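Local coordinates for structural protein ORF273 (Acidianus two-tailed virus, PDB 4ART) that is a thermo- and acid-stable structural protein of the virion, with a fold first described for it and a precise role that remains unassigned, at residues S83-Y88 with T134-Y139. Numbering follows the deposited sequence.
Sequences SANDIY and TPNLKY
Two neighbouring parallel strands of the mixed sheet, 87-96 and 139-146, begin here, and the turn and loop that lead into them are joined mostly through backbone carbonyls. Tyr88 O takes two N-H groups. Lys138 N lies 2.8 Å from Tyr88 O, above the carbonyl plane, while Tyr139 N approaches Tyr88 O in that plane at 3.2 Å. Farther back, the side-chain amide of Asn136 reaches the 3-10 turn at Asn85. Its ND2 gives a nearly straight bond (165°) of 2.7 Å to a lone pair of Asn85 O, with the acceptor close to the amide plane. One water bridges the two segments: it accepts from Asn136 N and can donate to Ala84 O and Ile87 O, though it has more acceptors in reach than protons. Ser83 OG accepts from Asn85 N, forming an ST turn at the start of the 3-10 turn.

Apolar contacts accompany these bonds. Thr134 CG2, anti to its backbone N, packs 3.5 Å from Ile87 CB, and Ile87 CG2 meets Leu137 CD1. The Tyr139 edge faces the Tyr88 ring in an offset edge-to-face pair, planes at 85°. A second water joins the two hydroxyls, 2.6 Å from Tyr139 OH and 3.3 Å from Tyr88 OH. Arg63 adds a cation-pi contact to Tyr88. The three direct hydrogen bonds between the segments use neutral amide N-H groups and backbone carbonyls, so they should depend little on side-chain ionisation.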
loop_
_atom_site.group_PDB
_atom_site.type_symbol
_atom_site.label_atom_id
_atom_site.label_comp_id
_atom_site.label_asym_id
_atom_site.label_seq_id
_atom_site.Cartn_x
_atom_site.Cartn_y
_atom_site.Cartn_z
ATOM N N SER A 83 -7.220 26.718 10.813
ATOM C CA SER A 83 -7.925 25.844 11.744
ATOM C C SER A 83 -8.294 24.513 11.131
ATOM O O SER A 83 -8.906 24.453 10.058
ATOM C CB SER A 83 -9.178 26.511 12.290
ATOM O OG SER A 83 -9.891 25.586 13.096
ATOM N N ALA A 84 -8.033 23.452 11.890
ATOM C CA ALA A 84 -8.378 22.086 11.509
ATOM C C ALA A 84 -9.923 21.944 11.417
ATOM O O ALA A 84 -10.414 21.060 10.721
ATOM C CB ALA A 84 -7.783 21.083 12.516
ATOM N N ASN A 85 -10.667 22.890 12.046
ATOM C CA ASN A 85 -12.134 22.923 12.046
ATOM C C ASN A 85 -12.711 23.291 10.689
ATOM O O ASN A 85 -13.834 22.916 10.388
ATOM C CB ASN A 85 -12.671 23.853 13.141
ATOM C CG ASN A 85 -12.221 23.466 14.528
ATOM O OD1 ASN A 85 -12.222 22.291 14.918
ATOM N ND2 ASN A 85 -11.800 24.452 15.308
ATOM N N ASP A 86 -11.917 23.966 9.856
ATOM C CA ASP A 86 -12.303 24.389 8.503
ATOM C C ASP A 86 -12.204 23.291 7.439
ATOM O O ASP A 86 -12.694 23.479 6.329
ATOM C CB ASP A 86 -11.470 25.625 8.102
ATOM C CG ASP A 86 -11.766 26.874 8.914
ATOM O OD1 ASP A 86 -12.958 27.110 9.238
ATOM O OD2 ASP A 86 -10.822 27.631 9.194
ATOM N N ILE A 87 -11.538 22.163 7.756
ATOM C CA ILE A 87 -11.367 21.043 6.824
ATOM C C ILE A 87 -12.710 20.359 6.572
ATOM O O ILE A 87 -13.352 19.884 7.515
ATOM C CB ILE A 87 -10.265 20.056 7.295
ATOM C CG1 ILE A 87 -8.911 20.772 7.399
ATOM C CG2 ILE A 87 -10.187 18.821 6.347
ATOM C CD1 ILE A 87 -7.889 20.086 8.239
ATOM N N TYR A 88 -13.117 20.307 5.300
ATOM C CA TYR A 88 -14.384 19.729 4.852
ATOM C C TYR A 88 -14.180 18.375 4.130
ATOM O O TYR A 88 -15.014 17.468 4.254
ATOM C CB TYR A 88 -15.065 20.730 3.913
ATOM C CG TYR A 88 -16.436 20.334 3.419
ATOM C CD1 TYR A 88 -17.444 19.984 4.312
ATOM C CD2 TYR A 88 -16.755 20.389 2.064
ATOM C CE1 TYR A 88 -18.735 19.691 3.868
ATOM C CE2 TYR A 88 -18.048 20.100 1.608
ATOM C CZ TYR A 88 -19.031 19.752 2.516
ATOM O OH TYR A 88 -20.297 19.460 2.087
ATOM N N THR A 134 -10.058 16.758 13.450
ATOM C CA THR A 134 -10.677 17.328 12.223
ATOM C C THR A 134 -12.176 16.972 12.362
ATOM O O THR A 134 -12.656 15.984 11.777
ATOM C CB THR A 134 -9.988 16.763 10.958
ATOM O OG1 THR A 134 -8.566 16.812 11.137
ATOM C CG2 THR A 134 -10.354 17.465 9.706
ATOM N N PRO A 135 -12.902 17.710 13.239
ATOM C CA PRO A 135 -14.286 17.325 13.529
ATOM C C PRO A 135 -15.335 17.569 12.462
ATOM O O PRO A 135 -16.398 16.968 12.574
ATOM C CB PRO A 135 -14.600 18.110 14.816
ATOM C CG PRO A 135 -13.797 19.326 14.688
ATOM C CD PRO A 135 -12.502 18.874 14.061
ATOM N N ASN A 136 -15.096 18.459 11.485
ATOM C CA ASN A 136 -16.133 18.828 10.484
ATOM C C ASN A 136 -15.937 18.248 9.057
ATOM O O ASN A 136 -16.529 18.712 8.060
ATOM C CB ASN A 136 -16.338 20.337 10.502
ATOM C CG ASN A 136 -16.343 20.898 11.919
ATOM O OD1 ASN A 136 -16.995 20.371 12.838
ATOM N ND2 ASN A 136 -15.566 21.935 12.153
ATOM N N LEU A 137 -15.100 17.213 8.986
ATOM C CA LEU A 137 -14.770 16.501 7.768
ATOM C C LEU A 137 -15.984 15.689 7.319
ATOM O O LEU A 137 -16.509 14.879 8.083
ATOM C CB LEU A 137 -13.603 15.586 8.108
ATOM C CG LEU A 137 -12.821 14.973 6.992
ATOM C CD1 LEU A 137 -12.284 15.977 6.049
ATOM C CD2 LEU A 137 -11.668 14.306 7.547
ATOM N N LYS A 138 -16.452 15.924 6.095
ATOM C CA LYS A 138 -17.614 15.194 5.575
ATOM C C LYS A 138 -17.190 14.163 4.521
ATOM O O LYS A 138 -17.756 13.070 4.467
ATOM C CB LYS A 138 -18.642 16.168 4.993
ATOM C CG LYS A 138 -19.997 15.530 4.651
ATOM C CD LYS A 138 -20.985 16.565 4.166
ATOM C CE LYS A 138 -22.284 15.985 3.674
ATOM N NZ LYS A 138 -23.211 15.689 4.799
ATOM N N TYR A 139 -16.189 14.505 3.690
ATOM C CA TYR A 139 -15.790 13.654 2.580
ATOM C C TYR A 139 -14.371 13.192 2.542
ATOM O O TYR A 139 -13.448 13.903 2.941
ATOM C CB TYR A 139 -16.100 14.350 1.243
ATOM C CG TYR A 139 -17.575 14.614 0.997
ATOM C CD1 TYR A 139 -18.405 13.619 0.505
ATOM C CD2 TYR A 139 -18.118 15.885 1.186
ATOM C CE1 TYR A 139 -19.753 13.869 0.233
ATOM C CE2 TYR A 139 -19.466 16.148 0.929
ATOM C CZ TYR A 139 -20.284 15.133 0.456
ATOM O OH TYR A 139 -21.623 15.353 0.200
HETATM O O HOH W 1 -12.781 19.586 10.284
HETATM O O HOH W 2 -22.691 17.623 0.852
#